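Local coordinates for sterol regulatory element-binding protein cleavage-activating protein (Schizosaccharomyces pombe, PDB 4YHC), which escorts the transcription factor precursor sre1 for processing when sterol or oxygen is low, this piece being its WD40 domain, at residues A[142-154]-A[164-178]. The protein carries 9 engineered substitutions. Residues are numbered along the deposited sequence; the frame is centred on the assembly and turned at random.
Sequences VVESSGEIQVFSL and ALVEKFQLSSPIIKS
A164 and S153 exchange two backbone hydrogen bonds where strand 161-170 runs antiparallel to strand 148-156. L165 sets CD2 over the centre of one F152 ring face, a CH-pi contact suited to a branched aliphatic chain; chi1 (-165°) aims the chain at F152 and an unstaggered chi2 swings the methyl over it. A classic beta bulge follows: V166 and E167 both face V151, whose O receives V166 N at 2.8 Å, almost in line with C=O, and E167 N at 3.2 Å on a lone pair. V166 crosses V151 nearly at a right angle, CG2 to CG2 3.7 Å.

K168 suits the edge strand because its extended chain reaches across the face it shares with Q150 to E148, though the salt bridge, NZ to OE2, is long at 3.8 Å. Strands 121-127, 136-144, 148-156 and 161-170 form a four-stranded antiparallel meander, a WD40 propeller blade, with 161-170 at its outer edge. On the other face the F169 ring meets I149 CG2 and V151 CG1 obliquely, and stacks with Y201 of the next sheet.

Q170 bends back at chi2 (61°), bringing its amide beside G147 while NE2 bonds to L171 O. L171 N donates to G147 O, and L171 CD1 lies against I149 CD1. G147 ends a type I turn at phi 109°, where a CB would collide with S173 O and the carbonyl before it. I175 N bonds to S145 O, its CD1 fitting between G147 CA and V143 CG1. In the next blade's first strand, small S178 packs on V143 while its OG bonds to N122.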
ATOM      1  N   VAL A 142      -0.866 -16.385   6.624  1.00 21.38           N
ATOM      2  CA  VAL A 142      -2.272 -16.167   6.755  1.00 27.12           C
ATOM      3  C   VAL A 142      -2.569 -15.743   8.158  1.00 29.14           C
ATOM      4  O   VAL A 142      -2.307 -16.490   9.116  1.00 27.94           O
ATOM      5  CB  VAL A 142      -3.044 -17.475   6.445  1.00 25.57           C
ATOM      6  CG1 VAL A 142      -4.540 -17.251   6.554  1.00 26.55           C
ATOM      7  CG2 VAL A 142      -2.720 -17.908   5.039  1.00 20.42           C
ATOM      8  N   VAL A 143      -3.097 -14.541   8.295  1.00 21.44           N
ATOM      9  CA  VAL A 143      -3.372 -13.963   9.584  1.00 20.78           C
ATOM     10  C   VAL A 143      -4.867 -13.850   9.779  1.00 30.34           C
ATOM     11  O   VAL A 143      -5.588 -13.279   8.936  1.00 28.69           O
ATOM     12  CB  VAL A 143      -2.720 -12.560   9.767  1.00 27.92           C
ATOM     13  CG1 VAL A 143      -2.994 -12.012  11.162  1.00 24.27           C
ATOM     14  CG2 VAL A 143      -1.207 -12.628   9.533  1.00 29.81           C
ATOM     15  N   GLU A 144      -5.332 -14.349  10.927  1.00 26.23           N
ATOM     16  CA  GLU A 144      -6.749 -14.304  11.268  1.00 31.40           C
ATOM     17  C   GLU A 144      -7.026 -13.297  12.342  1.00 26.80           C
ATOM     18  O   GLU A 144      -6.261 -13.121  13.269  1.00 26.15           O
ATOM     19  CB  GLU A 144      -7.230 -15.660  11.738  1.00 42.61           C
ATOM     20  CG  GLU A 144      -7.318 -16.695  10.637  1.00 55.24           C
ATOM     21  CD  GLU A 144      -7.766 -18.033  11.186  1.00 68.57           C
ATOM     22  OE1 GLU A 144      -8.931 -18.086  11.691  1.00 74.55           O
ATOM     23  OE2 GLU A 144      -6.950 -19.004  11.128  1.00 67.23           O
ATOM     24  N   SER A 145      -8.127 -12.600  12.210  1.00 28.58           N
ATOM     25  CA  SER A 145      -8.464 -11.605  13.246  1.00 36.71           C
ATOM     26  C   SER A 145      -8.593 -12.223  14.638  1.00 37.39           C
ATOM     27  O   SER A 145      -8.434 -11.536  15.640  1.00 36.12           O
ATOM     28  CB  SER A 145      -9.743 -10.918  12.866  1.00 41.31           C
ATOM     29  OG  SER A 145     -10.560 -11.895  12.269  1.00 50.56           O
ATOM     30  N   SER A 146      -8.828 -13.536  14.654  1.00 39.89           N
ATOM     31  CA  SER A 146      -8.889 -14.352  15.860  1.00 44.26           C
ATOM     32  C   SER A 146      -7.576 -14.340  16.649  1.00 43.37           C
ATOM     33  O   SER A 146      -7.582 -14.582  17.836  1.00 39.91           O
ATOM     34  CB  SER A 146      -9.281 -15.804  15.487  1.00 47.84           C
ATOM     35  OG  SER A 146      -8.177 -16.538  14.927  1.00 50.14           O
ATOM     36  N   GLY A 147      -6.454 -14.050  16.004  1.00 36.95           N
ATOM     37  CA  GLY A 147      -5.178 -14.094  16.687  1.00 33.45           C
ATOM     38  C   GLY A 147      -4.325 -15.253  16.255  1.00 36.77           C
ATOM     39  O   GLY A 147      -3.213 -15.393  16.703  1.00 41.75           O
ATOM     40  N   GLU A 148      -4.846 -16.042  15.335  1.00 37.20           N
ATOM     41  CA  GLU A 148      -4.151 -17.178  14.723  1.00 42.71           C
ATOM     42  C   GLU A 148      -3.287 -16.720  13.534  1.00 36.70           C
ATOM     43  O   GLU A 148      -3.752 -15.965  12.701  1.00 30.80           O
ATOM     44  CB  GLU A 148      -5.239 -18.128  14.236  1.00 51.11           C
ATOM     45  CG  GLU A 148      -4.974 -19.590  14.368  1.00 68.95           C
ATOM     46  CD  GLU A 148      -6.193 -20.343  14.890  1.00 90.58           C
ATOM     47  OE1 GLU A 148      -7.245 -19.688  15.128  1.00 96.10           O
ATOM     48  OE2 GLU A 148      -6.088 -21.590  15.075  1.00 97.69           O
ATOM     49  N   ILE A 149      -2.032 -17.153  13.481  1.00 35.08           N
ATOM     50  CA  ILE A 149      -1.173 -16.913  12.351  1.00 35.38           C
ATOM     51  C   ILE A 149      -0.618 -18.233  11.871  1.00 34.20           C
ATOM     52  O   ILE A 149       0.106 -18.918  12.627  1.00 34.33           O
ATOM     53  CB  ILE A 149       0.027 -16.045  12.732  1.00 34.32           C
ATOM     54  CG1 ILE A 149      -0.440 -14.703  13.226  1.00 34.37           C
ATOM     55  CG2 ILE A 149       0.953 -15.854  11.547  1.00 30.14           C
ATOM     56  CD1 ILE A 149       0.665 -13.921  13.863  1.00 37.25           C
ATOM     57  N   GLN A 150      -0.873 -18.534  10.591  1.00 31.56           N
ATOM     58  CA  GLN A 150      -0.364 -19.724   9.919  1.00 29.18           C
ATOM     59  C   GLN A 150       0.663 -19.373   8.875  1.00 35.40           C
ATOM     60  O   GLN A 150       0.505 -18.412   8.072  1.00 27.50           O
ATOM     61  CB  GLN A 150      -1.493 -20.506   9.256  1.00 33.06           C
ATOM     62  CG  GLN A 150      -2.658 -20.789  10.186  1.00 40.71           C
ATOM     63  CD  GLN A 150      -3.790 -21.515   9.527  1.00 53.62           C
ATOM     64  OE1 GLN A 150      -3.577 -22.407   8.729  1.00 53.85           O
ATOM     65  NE2 GLN A 150      -5.019 -21.147   9.879  1.00 66.03           N
ATOM     66  N   VAL A 151       1.730 -20.153   8.841  1.00 29.95           N
ATOM     67  CA  VAL A 151       2.729 -19.958   7.788  1.00 31.66           C
ATOM     68  C   VAL A 151       3.029 -21.197   6.998  1.00 34.13           C
ATOM     69  O   VAL A 151       3.296 -22.254   7.547  1.00 32.85           O
ATOM     70  CB  VAL A 151       3.996 -19.195   8.238  1.00 41.72           C
ATOM     71  CG1 VAL A 151       3.964 -18.828   9.708  1.00 39.33           C
ATOM     72  CG2 VAL A 151       5.268 -19.836   7.763  1.00 38.91           C
ATOM     73  N   PHE A 152       2.859 -21.035   5.685  1.00 29.51           N
ATOM     74  CA  PHE A 152       2.931 -22.099   4.730  1.00 28.36           C
ATOM     75  C   PHE A 152       4.191 -21.943   3.946  1.00 33.18           C
ATOM     76  O   PHE A 152       4.595 -20.847   3.601  1.00 29.36           O
ATOM     77  CB  PHE A 152       1.789 -22.054   3.779  1.00 22.51           C
ATOM     78  CG  PHE A 152       0.451 -22.357   4.394  1.00 27.59           C
ATOM     79  CD1 PHE A 152      -0.338 -21.363   4.891  1.00 28.31           C
ATOM     80  CD2 PHE A 152      -0.067 -23.651   4.362  1.00 27.62           C
ATOM     81  CE1 PHE A 152      -1.587 -21.625   5.426  1.00 30.25           C
ATOM     82  CE2 PHE A 152      -1.323 -23.917   4.856  1.00 29.77           C
ATOM     83  CZ  PHE A 152      -2.091 -22.911   5.390  1.00 31.28           C
ATOM     84  N   SER A 153       4.859 -23.055   3.696  1.00 34.21           N
ATOM     85  CA  SER A 153       6.003 -23.036   2.784  1.00 33.02           C
ATOM     86  C   SER A 153       5.470 -23.435   1.430  1.00 30.41           C
ATOM     87  O   SER A 153       4.774 -24.456   1.285  1.00 23.71           O
ATOM     88  CB  SER A 153       7.105 -24.017   3.214  1.00 33.14           C
ATOM     89  OG  SER A 153       8.128 -23.988   2.246  1.00 34.56           O
ATOM     90  N   LEU A 154       5.766 -22.583   0.458  1.00 28.08           N
ATOM     91  CA  LEU A 154       5.257 -22.730  -0.887  1.00 31.26           C
ATOM     92  C   LEU A 154       6.442 -22.810  -1.804  1.00 28.68           C
ATOM     93  O   LEU A 154       7.245 -21.882  -1.845  1.00 34.44           O
ATOM     94  CB  LEU A 154       4.374 -21.517  -1.230  1.00 26.97           C
ATOM     95  CG  LEU A 154       3.841 -21.392  -2.637  1.00 27.57           C
ATOM     96  CD1 LEU A 154       2.992 -22.601  -3.055  1.00 27.02           C
ATOM     97  CD2 LEU A 154       3.040 -20.100  -2.727  1.00 24.64           C
ATOM     98  N   ALA A 164       3.090 -26.615   2.268  1.00 29.76           N
ATOM     99  CA  ALA A 164       3.011 -27.279   3.582  1.00 36.17           C
ATOM    100  C   ALA A 164       2.864 -26.240   4.669  1.00 37.17           C
ATOM    101  O   ALA A 164       3.594 -25.263   4.644  1.00 36.09           O
ATOM    102  CB  ALA A 164       4.290 -28.069   3.849  1.00 33.83           C
ATOM    103  N   LEU A 165       1.913 -26.456   5.582  1.00 34.61           N
ATOM    104  CA  LEU A 165       1.773 -25.684   6.825  1.00 30.42           C
ATOM    105  C   LEU A 165       2.966 -25.945   7.675  1.00 36.68           C
ATOM    106  O   LEU A 165       3.185 -27.068   8.055  1.00 39.45           O
ATOM    107  CB  LEU A 165       0.514 -26.139   7.551  1.00 38.08           C
ATOM    108  CG  LEU A 165      -0.083 -25.292   8.697  1.00 39.62           C
ATOM    109  CD1 LEU A 165       0.151 -25.882  10.078  1.00 41.79           C
ATOM    110  CD2 LEU A 165       0.358 -23.832   8.668  1.00 31.89           C
ATOM    111  N   VAL A 166       3.815 -24.959   7.900  1.00 37.52           N
ATOM    112  CA  VAL A 166       5.051 -25.214   8.628  1.00 37.30           C
ATOM    113  C   VAL A 166       4.987 -24.644  10.048  1.00 44.69           C
ATOM    114  O   VAL A 166       5.565 -25.203  10.941  1.00 49.28           O
ATOM    115  CB  VAL A 166       6.342 -24.741   7.902  1.00 36.00           C
ATOM    116  CG1 VAL A 166       6.750 -25.700   6.798  1.00 36.46           C
ATOM    117  CG2 VAL A 166       6.221 -23.352   7.355  1.00 38.01           C
ATOM    118  N   GLU A 167       4.274 -23.547  10.274  1.00 44.82           N
ATOM    119  CA  GLU A 167       4.248 -22.940  11.597  1.00 35.07           C
ATOM    120  C   GLU A 167       2.861 -22.499  11.848  1.00 39.70           C
ATOM    121  O   GLU A 167       2.102 -22.261  10.900  1.00 36.91           O
ATOM    122  CB  GLU A 167       5.122 -21.727  11.648  1.00 39.78           C
ATOM    123  CG  GLU A 167       6.591 -21.985  11.546  1.00 47.60           C
ATOM    124  CD  GLU A 167       7.201 -22.461  12.845  1.00 55.07           C
ATOM    125  OE1 GLU A 167       6.475 -22.834  13.792  1.00 57.30           O
ATOM    126  OE2 GLU A 167       8.429 -22.465  12.897  1.00 49.35           O
ATOM    127  N   LYS A 168       2.520 -22.384  13.125  1.00 37.48           N
ATOM    128  CA  LYS A 168       1.239 -21.865  13.520  1.00 42.20           C
ATOM    129  C   LYS A 168       1.395 -21.155  14.820  1.00 45.97           C
ATOM    130  O   LYS A 168       1.986 -21.699  15.723  1.00 40.71           O
ATOM    131  CB  LYS A 168       0.289 -22.997  13.702  1.00 48.01           C
ATOM    132  CG  LYS A 168      -1.126 -22.546  13.964  1.00 51.22           C
ATOM    133  CD  LYS A 168      -2.079 -23.645  13.554  1.00 58.52           C
ATOM    134  CE  LYS A 168      -3.517 -23.171  13.561  1.00 69.78           C
ATOM    135  NZ  LYS A 168      -4.371 -24.317  13.131  1.00 78.21           N
ATOM    136  N   PHE A 169       0.879 -19.947  14.950  1.00 40.38           N
ATOM    137  CA  PHE A 169       1.030 -19.233  16.204  1.00 33.31           C
ATOM    138  C   PHE A 169      -0.322 -18.754  16.636  1.00 37.99           C
ATOM    139  O   PHE A 169      -1.250 -18.632  15.836  1.00 41.53           O
ATOM    140  CB  PHE A 169       1.936 -18.028  16.065  1.00 35.04           C
ATOM    141  CG  PHE A 169       3.231 -18.286  15.327  1.00 44.76           C
ATOM    142  CD1 PHE A 169       4.087 -19.302  15.707  1.00 44.98           C
ATOM    143  CD2 PHE A 169       3.625 -17.451  14.278  1.00 45.98           C
ATOM    144  CE1 PHE A 169       5.280 -19.516  15.020  1.00 41.13           C
ATOM    145  CE2 PHE A 169       4.826 -17.660  13.603  1.00 45.33           C
ATOM    146  CZ  PHE A 169       5.651 -18.695  13.987  1.00 36.70           C
ATOM    147  N   GLN A 170      -0.428 -18.442  17.916  1.00 40.45           N
ATOM    148  CA  GLN A 170      -1.654 -17.966  18.465  1.00 40.67           C
ATOM    149  C   GLN A 170      -1.309 -16.795  19.361  1.00 43.97           C
ATOM    150  O   GLN A 170      -0.451 -16.885  20.224  1.00 39.96           O
ATOM    151  CB  GLN A 170      -2.341 -19.073  19.263  1.00 52.36           C
ATOM    152  CG  GLN A 170      -3.599 -18.583  19.982  1.00 63.94           C
ATOM    153  CD  GLN A 170      -4.642 -18.072  18.999  1.00 70.02           C
ATOM    154  OE1 GLN A 170      -4.820 -18.654  17.923  1.00 69.39           O
ATOM    155  NE2 GLN A 170      -5.324 -16.982  19.346  1.00 72.32           N
ATOM    156  N   LEU A 171      -1.992 -15.690  19.138  1.00 37.58           N
ATOM    157  CA  LEU A 171      -1.828 -14.523  19.959  1.00 36.84           C
ATOM    158  C   LEU A 171      -2.909 -14.541  21.045  1.00 38.78           C
ATOM    159  O   LEU A 171      -3.986 -15.067  20.845  1.00 39.87           O
ATOM    160  CB  LEU A 171      -1.957 -13.257  19.098  1.00 34.47           C
ATOM    161  CG  LEU A 171      -0.657 -12.671  18.549  1.00 42.07           C
ATOM    162  CD1 LEU A 171       0.270 -13.686  17.897  1.00 46.65           C
ATOM    163  CD2 LEU A 171      -0.986 -11.552  17.576  1.00 35.01           C
ATOM    164  N   SER A 172      -2.622 -13.863  22.139  1.00 38.89           N
ATOM    165  CA  SER A 172      -3.483 -13.804  23.304  1.00 48.34           C
ATOM    166  C   SER A 172      -4.629 -12.828  23.153  1.00 50.62           C
ATOM    167  O   SER A 172      -5.461 -12.741  24.049  1.00 50.63           O
ATOM    168  CB  SER A 172      -2.654 -13.330  24.496  1.00 60.20           C
ATOM    169  OG  SER A 172      -1.442 -14.067  24.557  1.00 69.01           O
ATOM    170  N   SER A 173      -4.674 -12.074  22.060  1.00 48.01           N
ATOM    171  CA  SER A 173      -5.785 -11.168  21.826  1.00 44.85           C
ATOM    172  C   SER A 173      -6.213 -11.110  20.331  1.00 49.54           C
ATOM    173  O   SER A 173      -5.478 -11.534  19.447  1.00 44.85           O
ATOM    174  CB  SER A 173      -5.365  -9.799  22.364  1.00 42.63           C
ATOM    175  OG  SER A 173      -6.334  -8.796  22.105  1.00 44.76           O
ATOM    176  N   PRO A 174      -7.406 -10.579  20.040  1.00 48.71           N
ATOM    177  CA  PRO A 174      -7.734 -10.420  18.627  1.00 46.81           C
ATOM    178  C   PRO A 174      -6.878  -9.346  17.920  1.00 39.13           C
ATOM    179  O   PRO A 174      -6.485  -8.351  18.511  1.00 41.99           O
ATOM    180  CB  PRO A 174      -9.221  -9.994  18.636  1.00 47.28           C
ATOM    181  CG  PRO A 174      -9.709 -10.206  20.046  1.00 40.64           C
ATOM    182  CD  PRO A 174      -8.471 -10.030  20.899  1.00 52.74           C
ATOM    183  N   ILE A 175      -6.618  -9.589  16.642  1.00 38.89           N
ATOM    184  CA  ILE A 175      -5.722  -8.779  15.850  1.00 30.26           C
ATOM    185  C   ILE A 175      -6.488  -7.692  15.154  1.00 31.19           C
ATOM    186  O   ILE A 175      -7.322  -7.956  14.349  1.00 37.90           O
ATOM    187  CB  ILE A 175      -4.946  -9.680  14.874  1.00 33.37           C
ATOM    188  CG1 ILE A 175      -3.970 -10.482  15.702  1.00 31.80           C
ATOM    189  CG2 ILE A 175      -4.187  -8.879  13.798  1.00 25.61           C
ATOM    190  CD1 ILE A 175      -3.178 -11.520  14.948  1.00 32.04           C
ATOM    191  N   ILE A 176      -6.174  -6.452  15.454  1.00 35.25           N
ATOM    192  CA  ILE A 176      -6.748  -5.289  14.742  1.00 34.72           C
ATOM    193  C   ILE A 176      -6.104  -5.113  13.335  1.00 39.45           C
ATOM    194  O   ILE A 176      -6.763  -4.732  12.388  1.00 36.78           O
ATOM    195  CB  ILE A 176      -6.482  -3.997  15.566  1.00 40.28           C
ATOM    196  CG1 ILE A 176      -7.104  -4.085  16.969  1.00 38.69           C
ATOM    197  CG2 ILE A 176      -7.047  -2.767  14.884  1.00 41.94           C
ATOM    198  CD1 ILE A 176      -6.698  -2.920  17.857  1.00 37.14           C
ATOM    199  N   LYS A 177      -4.811  -5.395  13.206  1.00 30.39           N
ATOM    200  CA  LYS A 177      -4.065  -5.026  12.003  1.00 26.87           C
ATOM    201  C   LYS A 177      -2.773  -5.825  11.977  1.00 22.05           C
ATOM    202  O   LYS A 177      -2.081  -5.899  12.991  1.00 20.88           O
ATOM    203  CB  LYS A 177      -3.754  -3.531  12.085  1.00 24.23           C
ATOM    204  CG  LYS A 177      -2.765  -2.981  11.090  1.00 31.80           C
ATOM    205  CD  LYS A 177      -3.341  -2.990   9.701  1.00 30.83           C
ATOM    206  CE  LYS A 177      -2.446  -2.250   8.730  1.00 37.34           C
ATOM    207  NZ  LYS A 177      -2.986  -0.914   8.486  1.00 39.15           N
ATOM    208  N   SER A 178      -2.464  -6.437  10.848  1.00 21.44           N
ATOM    209  CA  SER A 178      -1.199  -7.133  10.702  1.00 22.55           C
ATOM    210  C   SER A 178      -0.536  -6.624   9.457  1.00 23.01           C
ATOM    211  O   SER A 178      -1.201  -6.287   8.518  1.00 18.81           O
ATOM    212  CB  SER A 178      -1.405  -8.633  10.661  1.00 23.97           C
ATOM    213  OG  SER A 178      -2.253  -8.961   9.560  1.00 27.67           O
TER